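Cellulose 1,4-beta-cellobiosidase (Thermobifida fusca, PDB 4JJJ) probably hydrolyses cellulose to release cellobiose, this chain being its family 48 glycoside hydrolase part with sugar chains bound. Local coordinates at residues 9-12 against 13-17; 47-50 against 51-54; 84-88 against 89-93; 149-152 against 153-157. The protein carries 1 engineered substitution. All coordinates share one frame; numbering follows the deposited sequence.

Overall arrangement
Contact 2 lies at the substrate: its Glu-51 binds a glucose unit, and the side chain of the engineered Asn-224, the predicted nucleophile position, is about 5 Å from that of Glu-51. Contacts 2 and 4 share a sheet, strands 47-49 and 149-151 being antiparallel neighbours, and Thr-48 O lies 2.9 Å from Leu-150 N, a probable hydrogen bond. Ile-84 of contact 3 packs against both, its CD1 3.6 Å from Ser-50 N and its CG1 3.8 Å from Leu-150 CD1. Contact 1 stands apart at a peripheral zinc ion; its centre is about 17 Å from that of contact 2, with nearest atoms about 9 Å apart. Contact 4 holds a second zinc site.

Contact 1 (9-12 against 13-17); sequences QYEK and IKDPA. With ZN (zinc ion), chain P.
Lys-14 folds back over the ring of Tyr-10, one turn earlier in helix 2-14, with CG 3.8 Å from the ring centroid and 19° off the normal, a CH-pi contact over the face. Bends at all three torsions beyond CB (each near -60°) curl the lysine chain so that NZ comes round to Tyr-10 OH at 3.2 Å, a weak hydrogen bond. The firmer partner of both groups is Glu-60 of helix 50-67, which takes a salt bridge from NZ and a hydrogen bond with the phenol. An alanine in place of Tyr-10 is likely to leave the lysine methylenes without their aromatic support and Glu-60 short of one partner. Gln-9 and Ile-13 form another close-packed part of the turn, Ile-13 CD1 lying 4.1 Å from Gln-9 NE2, which is hydrogen-bonded to Gln-623 OE1 of helix 620-637. The fold is the (alpha/alpha)6 barrel of family 48, of which these helices are probably part, and 2-14 ends here: Asp-15 leaves helical geometry, and its OD1 accepts from Ala-17 N at 2.9 Å, an Asx turn. The more open side is built on a metal. The side chains of Glu-11 and Asp-15 run alongside each other in one direction, their carboxylate planes 81° apart, and each gives one oxygen to a zinc ion, Glu-11 OE2 at 1.9 Å and Asp-15 OD2 at 2.0 Å. Both residues also touch a crystal neighbour.

Contact 2 (47-50 against 51-54); sequences QTTS and EAFS. With BGC (beta-D-glucopyranose), chain B.
Strand 47-49 runs straight on into helix 50-67, whose first turn is closed by Phe-53 N on Thr-49 O at 3.1 Å and Ser-54 N on Ser-50 O at 2.9 Å. Thr-49 is the N-cap: with chi1 56° its OG1 sits between the backbone N and the carbonyl carbon and takes Ala-52 N at 2.8 Å, nearly straight at 163°. The same oxygen binds a water that donates to Glu-51 OE1, and it lies alongside Glu-51 CB. Thr-48 OG1, which is hydrogen-bonded to Pro-30 O, rests 3.3 Å from Ala-52 CB, while Thr-48 CG2 meets Phe-53 CE2 with the two side chains at about a right angle. Ser-54 OG donates a hydrogen bond to Glu-51 O and is also bonded to Arg-228. Glu-51 is extended beyond CG and carries its carboxylate to the sugar, where both oxygens are used: glucose O3 donates to Glu-51 OE1 at 2.5 Å and O4 to OE2 at 2.6 Å. Glu-40 and Trp-621 also bind this glucose. Because O4 is the oxygen that carries the beta-1,4 link in cellulose, the grip of OE2 on it is consistent with the predicted role of Glu-51 as proton donor.

Contact 3 (84-88 against 89-93); sequences IIPGT and KDQPT
Gln-91 NE2 donates to Pro-86 O at 2.8 Å and 168°; the acceptor lies in the plane of the glutamine amide, whereas the donor sits 39° out of the plane of the proline carbonyl. Beside it, Gly-87 N donates to the anti lone pair of Asp-90 OD2 at 2.8 Å. The two bonds flank and brace an alpha-turn of residues 87-91, one helical turn in the loop after helix 71-83, closed by Gln-91 N on Gly-87 O at 3.0 Å. With chi1 -53° the Asp-90 carboxylate stands beside its own backbone N and leans back toward the start of the turn, where it holds the glycine N-H. The buried Gln-91 amide is satisfied at both ends: NE2 also binds Ile-143 O, and OE1 is met by Asn-94 and Trp-303. Beyond the polar atoms, Pro-86 CB packs 3.8 Å from Asp-90 CB and 3.7 Å from Gln-91 NE2, and Tyr-171 and Tyr-219, from two different sheets (strands 170-173 and 216-220), touch Pro-86 too. Gln-91 CG lies 3.3 Å from Gly-87 O. At the exposed far side the next residue cannot prolong the helical turn by a backbone bond: Pro-92 N, which has no hydrogen to give, sits 3.1 Å from Thr-88 O.

Contact 4 (149-152 against 153-157); sequences LLDV and DNVYG. With ZN (zinc ion), chain C.
Asp-151 turns its carboxylate into the loop that follows strand 149-151 and binds two successive backbone N-H groups. Tyr-156 N meets Asp-151 OD2 on its syn lone pair at 2.8 Å and 163°, and Val-155 N meets Asp-151 OD1 at 2.9 Å, also on the syn side but 30° out of the carboxylate plane. CG anti to the backbone N (chi1 -179°) carries the carboxylate in toward the backbone of residues 154-156. Water adds to the grip: one molecule donates to Asp-151 OD2 at 2.8 Å, and another donates to Asp-151 OD1 at 2.6 Å while accepting from Asp-153 N. An alanine at Asp-151 would probably leave the N-H groups of Val-155 and Tyr-156 without their acceptor and the turn less firmly fixed. Carbon atoms also crowd the carboxylate: Val-155 CG1 lies 3.6 Å from Asp-151 OD1, and the Tyr-156 ring turns its edge to Asp-151 OD2, with CD1 at 3.4 Å. Metal binding falls to Asp-153, whose OD2 joins His-46 and two waters on a zinc ion; Asp-153 OD1 forms a salt bridge with Arg-22 and a hydrogen bond with Tyr-31 OH. Strand 149-151 runs antiparallel between 47-49 and 170-173; Val-152 packs on Thr-48 and strand 21-24, and Tyr-156 touches Gln-47 of strand 47-49, its OH hydrogen-bonding Asp-43.

Contact 1 (9-12 against 13-17)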
# COMPACT_ATOMS: atom_id res chain seq x y z
N GLN A 9 -11.77 -7.71 -20.80
CA GLN A 9 -11.25 -7.87 -19.44
C GLN A 9 -12.11 -7.15 -18.42
O GLN A 9 -12.43 -7.70 -17.35
CB GLN A 9 -9.78 -7.35 -19.46
CG GLN A 9 -9.05 -7.44 -18.12
CD GLN A 9 -8.73 -8.83 -17.63
OE1 GLN A 9 -9.08 -9.88 -18.23
NE2 GLN A 9 -8.04 -8.88 -16.49
N TYR A 10 -12.51 -5.87 -18.68
CA TYR A 10 -13.41 -5.12 -17.87
C TYR A 10 -14.66 -5.95 -17.58
O TYR A 10 -15.14 -6.05 -16.46
CB TYR A 10 -13.73 -3.80 -18.55
CG TYR A 10 -14.73 -2.95 -17.84
CD1 TYR A 10 -16.08 -3.14 -18.06
CD2 TYR A 10 -14.36 -2.01 -16.86
CE1 TYR A 10 -17.03 -2.41 -17.37
CE2 TYR A 10 -15.27 -1.31 -16.17
CZ TYR A 10 -16.64 -1.45 -16.38
OH TYR A 10 -17.57 -0.68 -15.69
N GLU A 11 -15.28 -6.50 -18.66
CA GLU A 11 -16.50 -7.29 -18.50
C GLU A 11 -16.34 -8.48 -17.62
O GLU A 11 -17.18 -8.75 -16.79
CB GLU A 11 -17.06 -7.65 -19.91
CG GLU A 11 -18.52 -8.14 -19.89
CD GLU A 11 -18.70 -9.57 -19.39
OE1 GLU A 11 -17.79 -10.43 -19.42
OE2 GLU A 11 -19.84 -9.83 -18.94
N LYS A 12 -15.24 -9.16 -17.74
CA LYS A 12 -14.93 -10.27 -16.81
C LYS A 12 -14.87 -9.87 -15.33
O LYS A 12 -15.39 -10.48 -14.47
CB LYS A 12 -13.63 -10.95 -17.23
CG LYS A 12 -13.67 -11.81 -18.50
CD LYS A 12 -12.28 -12.22 -18.97
CE LYS A 12 -12.19 -13.01 -20.25
NZ LYS A 12 -10.83 -13.39 -20.58
N ILE A 13 -14.19 -8.75 -15.10
CA ILE A 13 -13.99 -8.24 -13.74
C ILE A 13 -15.35 -7.89 -13.16
O ILE A 13 -15.66 -8.07 -11.97
CB ILE A 13 -12.98 -7.09 -13.77
CG1 ILE A 13 -11.61 -7.54 -14.14
CG2 ILE A 13 -12.93 -6.51 -12.39
CD1 ILE A 13 -10.66 -6.45 -14.42
N LYS A 14 -16.24 -7.30 -13.98
CA LYS A 14 -17.51 -6.76 -13.49
C LYS A 14 -18.66 -7.81 -13.57
O LYS A 14 -19.77 -7.46 -13.10
CB LYS A 14 -17.88 -5.50 -14.29
CG LYS A 14 -16.89 -4.36 -14.16
CD LYS A 14 -16.86 -3.79 -12.76
CE LYS A 14 -18.15 -3.25 -12.27
NZ LYS A 14 -18.72 -2.18 -13.09
N ASP A 15 -18.43 -8.95 -14.21
CA ASP A 15 -19.48 -9.99 -14.27
C ASP A 15 -19.62 -10.70 -12.92
O ASP A 15 -18.67 -11.27 -12.41
CB ASP A 15 -19.14 -10.93 -15.46
CG ASP A 15 -20.22 -12.00 -15.68
OD1 ASP A 15 -20.87 -12.44 -14.71
OD2 ASP A 15 -20.34 -12.42 -16.83
N PRO A 16 -20.79 -10.60 -12.27
CA PRO A 16 -20.90 -11.21 -10.94
C PRO A 16 -20.51 -12.67 -10.86
O PRO A 16 -20.03 -13.13 -9.79
CB PRO A 16 -22.38 -11.05 -10.59
CG PRO A 16 -23.03 -10.35 -11.66
CD PRO A 16 -22.04 -10.01 -12.75
N ALA A 17 -20.65 -13.40 -11.94
CA ALA A 17 -20.28 -14.83 -11.97
C ALA A 17 -18.79 -15.02 -11.77
O ALA A 17 -18.31 -16.09 -11.36
CB ALA A 17 -20.69 -15.55 -13.27
ZN ZN P . -20.57 -11.58 -18.61

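Contact 2 (47-50 against 51-54)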
# COMPACT_ATOMS: atom_id res chain seq x y z
N GLN A 47 -10.60 -10.70 2.37
CA GLN A 47 -10.38 -9.40 2.83
C GLN A 47 -10.39 -8.50 1.64
O GLN A 47 -10.31 -8.97 0.54
CB GLN A 47 -9.02 -9.30 3.56
CG GLN A 47 -9.03 -10.02 4.91
CD GLN A 47 -7.69 -10.23 5.51
OE1 GLN A 47 -6.65 -10.19 4.82
NE2 GLN A 47 -7.64 -10.50 6.82
N THR A 48 -10.35 -7.21 1.82
CA THR A 48 -9.97 -6.28 0.79
C THR A 48 -9.23 -5.10 1.40
O THR A 48 -8.94 -5.03 2.60
CB THR A 48 -11.14 -5.76 -0.05
OG1 THR A 48 -10.59 -5.31 -1.33
CG2 THR A 48 -11.99 -4.70 0.57
N THR A 49 -8.83 -4.22 0.53
CA THR A 49 -7.80 -3.23 0.82
C THR A 49 -8.14 -1.92 0.21
O THR A 49 -8.87 -1.85 -0.83
CB THR A 49 -6.42 -3.63 0.24
OG1 THR A 49 -6.54 -3.85 -1.16
CG2 THR A 49 -5.97 -4.93 0.90
N SER A 50 -7.57 -0.87 0.74
CA SER A 50 -7.68 0.42 0.12
C SER A 50 -6.96 0.37 -1.25
O SER A 50 -7.37 1.08 -2.21
CB SER A 50 -7.22 1.56 1.04
OG SER A 50 -5.87 1.39 1.35
N GLU A 51 -5.94 -0.44 -1.39
CA GLU A 51 -5.36 -0.70 -2.64
C GLU A 51 -6.43 -1.13 -3.66
O GLU A 51 -6.47 -0.65 -4.78
CB GLU A 51 -4.25 -1.77 -2.46
CG GLU A 51 -3.79 -2.46 -3.73
CD GLU A 51 -2.77 -3.50 -3.38
OE1 GLU A 51 -3.13 -4.69 -3.26
OE2 GLU A 51 -1.58 -3.11 -3.10
N ALA A 52 -7.17 -2.17 -3.33
CA ALA A 52 -8.21 -2.65 -4.27
C ALA A 52 -9.16 -1.57 -4.66
O ALA A 52 -9.53 -1.47 -5.83
CB ALA A 52 -8.92 -3.83 -3.70
N PHE A 53 -9.56 -0.75 -3.67
CA PHE A 53 -10.45 0.36 -4.03
C PHE A 53 -9.84 1.38 -4.97
O PHE A 53 -10.47 1.76 -5.93
CB PHE A 53 -11.03 1.06 -2.76
CG PHE A 53 -12.25 0.44 -2.18
CD1 PHE A 53 -13.53 0.80 -2.69
CD2 PHE A 53 -12.19 -0.43 -1.09
CE1 PHE A 53 -14.66 0.26 -2.12
CE2 PHE A 53 -13.36 -0.99 -0.62
CZ PHE A 53 -14.55 -0.60 -1.03
N SER A 54 -8.52 1.63 -4.82
CA SER A 54 -7.86 2.55 -5.74
C SER A 54 -7.83 2.00 -7.14
O SER A 54 -7.97 2.72 -8.12
CB SER A 54 -6.49 2.96 -5.23
OG SER A 54 -5.53 1.93 -5.21
C2 BGC B . 0.02 -7.91 -2.87
C3 BGC B . -0.32 -6.42 -2.76
C4 BGC B . 0.81 -5.66 -2.02
C5 BGC B . 2.21 -6.02 -2.57
C6 BGC B . 3.30 -5.41 -1.71
C1 BGC B . 1.40 -8.13 -3.47
O2 BGC B . -0.92 -8.55 -3.72
O3 BGC B . -1.60 -6.32 -2.08
O4 BGC B . 0.56 -4.25 -2.13
O5 BGC B . 2.33 -7.45 -2.60
O6 BGC B . 3.18 -5.85 -0.36
O HOH W 1 -5.61 -5.66 -2.71
O HOH W 2 -4.56 -1.03 1.47

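Contact 3 (84-88 against 89-93)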
# COMPACT_ATOMS: atom_id res chain seq x y z
N ILE A 84 -15.01 2.12 3.43
CA ILE A 84 -13.60 2.08 3.82
C ILE A 84 -13.00 3.42 4.29
O ILE A 84 -11.94 3.38 4.85
CB ILE A 84 -12.73 1.43 2.74
CG1 ILE A 84 -11.48 0.77 3.35
CG2 ILE A 84 -12.40 2.39 1.61
CD1 ILE A 84 -10.72 -0.12 2.37
N ILE A 85 -13.68 4.54 4.07
CA ILE A 85 -13.29 5.80 4.70
C ILE A 85 -14.14 5.83 5.97
O ILE A 85 -15.33 5.95 5.87
CB ILE A 85 -13.57 7.02 3.82
CG1 ILE A 85 -12.71 6.90 2.54
CG2 ILE A 85 -13.24 8.26 4.63
CD1 ILE A 85 -12.81 8.06 1.60
N PRO A 86 -13.56 5.68 7.15
CA PRO A 86 -14.36 5.58 8.35
C PRO A 86 -15.36 6.70 8.46
O PRO A 86 -14.99 7.89 8.33
CB PRO A 86 -13.27 5.60 9.46
CG PRO A 86 -12.04 4.95 8.80
CD PRO A 86 -12.10 5.58 7.42
N GLY A 87 -16.62 6.31 8.78
CA GLY A 87 -17.61 7.36 8.98
C GLY A 87 -17.62 7.84 10.41
O GLY A 87 -16.86 7.38 11.19
N THR A 88 -18.56 8.71 10.75
CA THR A 88 -18.59 9.25 12.12
C THR A 88 -18.73 8.12 13.17
O THR A 88 -17.98 8.08 14.17
CB THR A 88 -19.75 10.25 12.26
OG1 THR A 88 -19.59 11.31 11.28
CG2 THR A 88 -19.82 10.77 13.72
N LYS A 89 -19.61 7.17 12.90
CA LYS A 89 -19.77 6.00 13.77
C LYS A 89 -18.47 5.29 14.02
O LYS A 89 -18.20 4.82 15.15
CB LYS A 89 -20.82 5.02 13.21
CG LYS A 89 -20.46 4.35 11.86
CD LYS A 89 -21.73 3.70 11.31
CE LYS A 89 -21.47 2.57 10.37
NZ LYS A 89 -21.25 3.03 8.99
N ASP A 90 -17.67 5.19 12.96
CA ASP A 90 -16.42 4.45 13.01
C ASP A 90 -15.26 5.23 13.66
O ASP A 90 -14.42 4.63 14.30
CB ASP A 90 -15.99 4.06 11.59
CG ASP A 90 -17.09 3.32 10.80
OD1 ASP A 90 -17.40 2.18 11.26
OD2 ASP A 90 -17.51 3.82 9.73
N GLN A 91 -15.22 6.55 13.50
CA GLN A 91 -14.21 7.41 14.13
C GLN A 91 -14.88 8.56 14.88
O GLN A 91 -14.87 9.72 14.51
CB GLN A 91 -13.20 7.95 13.08
CG GLN A 91 -13.86 8.67 11.91
CD GLN A 91 -12.86 9.39 11.04
OE1 GLN A 91 -11.99 10.09 11.55
NE2 GLN A 91 -12.99 9.29 9.71
N PRO A 92 -15.52 8.21 16.03
CA PRO A 92 -16.48 9.19 16.63
C PRO A 92 -15.95 10.27 17.56
O PRO A 92 -16.69 11.27 17.79
CB PRO A 92 -17.40 8.24 17.44
CG PRO A 92 -16.54 7.08 17.82
CD PRO A 92 -15.74 6.84 16.51
N THR A 93 -14.69 10.15 18.01
CA THR A 93 -14.20 11.04 19.08
C THR A 93 -12.97 11.87 18.66
O THR A 93 -12.15 12.18 19.50
CB THR A 93 -13.95 10.23 20.34
OG1 THR A 93 -13.08 9.14 20.07
CG2 THR A 93 -15.21 9.72 20.93

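Contact 4 (149-152 against 153-157)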
# COMPACT_ATOMS: atom_id res chain seq x y z
N LEU A 149 -7.54 -1.99 5.38
CA LEU A 149 -7.92 -3.45 5.36
C LEU A 149 -9.31 -3.63 5.92
O LEU A 149 -9.70 -3.13 7.03
CB LEU A 149 -7.02 -4.27 6.28
CG LEU A 149 -7.06 -5.78 6.16
CD1 LEU A 149 -6.65 -6.32 4.82
CD2 LEU A 149 -6.32 -6.34 7.34
N LEU A 150 -10.15 -4.31 5.11
CA LEU A 150 -11.50 -4.78 5.50
C LEU A 150 -11.59 -6.26 5.41
O LEU A 150 -10.85 -6.91 4.66
CB LEU A 150 -12.57 -4.21 4.59
CG LEU A 150 -12.69 -2.68 4.51
CD1 LEU A 150 -13.65 -2.32 3.39
CD2 LEU A 150 -13.19 -2.08 5.82
N ASP A 151 -12.54 -6.82 6.15
CA ASP A 151 -12.93 -8.21 6.03
C ASP A 151 -14.31 -8.25 5.34
O ASP A 151 -15.27 -7.99 6.01
CB ASP A 151 -12.96 -8.86 7.39
CG ASP A 151 -13.33 -10.31 7.38
OD1 ASP A 151 -13.58 -10.93 6.31
OD2 ASP A 151 -13.20 -10.96 8.49
N VAL A 152 -14.32 -8.46 4.04
CA VAL A 152 -15.54 -8.26 3.22
C VAL A 152 -16.67 -9.31 3.52
O VAL A 152 -17.80 -8.92 3.60
CB VAL A 152 -15.17 -8.24 1.74
CG1 VAL A 152 -16.46 -7.92 0.91
CG2 VAL A 152 -14.15 -7.17 1.44
N ASP A 153 -16.29 -10.56 3.66
CA ASP A 153 -17.26 -11.63 3.98
C ASP A 153 -17.34 -11.90 5.47
O ASP A 153 -18.02 -12.85 5.89
CB ASP A 153 -16.86 -12.88 3.24
CG ASP A 153 -17.18 -12.81 1.71
OD1 ASP A 153 -17.90 -11.89 1.31
OD2 ASP A 153 -16.62 -13.68 1.03
N ASN A 154 -16.65 -11.15 6.31
CA ASN A 154 -16.66 -11.41 7.76
C ASN A 154 -16.16 -12.78 8.09
O ASN A 154 -16.69 -13.47 8.95
CB ASN A 154 -18.05 -11.14 8.39
CG ASN A 154 -17.96 -10.69 9.87
OD1 ASN A 154 -17.08 -9.91 10.24
ND2 ASN A 154 -18.96 -11.08 10.70
N VAL A 155 -15.09 -13.19 7.41
CA VAL A 155 -14.56 -14.50 7.68
C VAL A 155 -14.02 -14.62 9.07
O VAL A 155 -14.13 -15.70 9.67
CB VAL A 155 -13.58 -14.95 6.62
CG1 VAL A 155 -12.31 -14.23 6.75
CG2 VAL A 155 -13.51 -16.42 6.66
N TYR A 156 -13.56 -13.52 9.64
CA TYR A 156 -13.03 -13.53 11.00
C TYR A 156 -14.10 -13.34 12.09
O TYR A 156 -13.80 -13.56 13.27
CB TYR A 156 -11.88 -12.46 11.21
CG TYR A 156 -10.56 -12.84 10.62
CD1 TYR A 156 -10.24 -12.54 9.28
CD2 TYR A 156 -9.62 -13.56 11.36
CE1 TYR A 156 -9.05 -12.88 8.70
CE2 TYR A 156 -8.40 -13.87 10.84
CZ TYR A 156 -8.09 -13.55 9.50
OH TYR A 156 -6.90 -13.88 8.96
N GLY A 157 -15.27 -12.86 11.73
CA GLY A 157 -16.38 -12.73 12.69
C GLY A 157 -16.45 -11.49 13.52
O GLY A 157 -17.17 -11.44 14.58
ZN ZN C . -15.74 -15.09 0.77
O HOH W 3 -14.54 -9.70 10.64
O HOH W 4 -13.87 -12.32 4.11
O HOH W 5 -16.51 -16.79 -0.33
O HOH W 6 -14.86 -15.93 2.46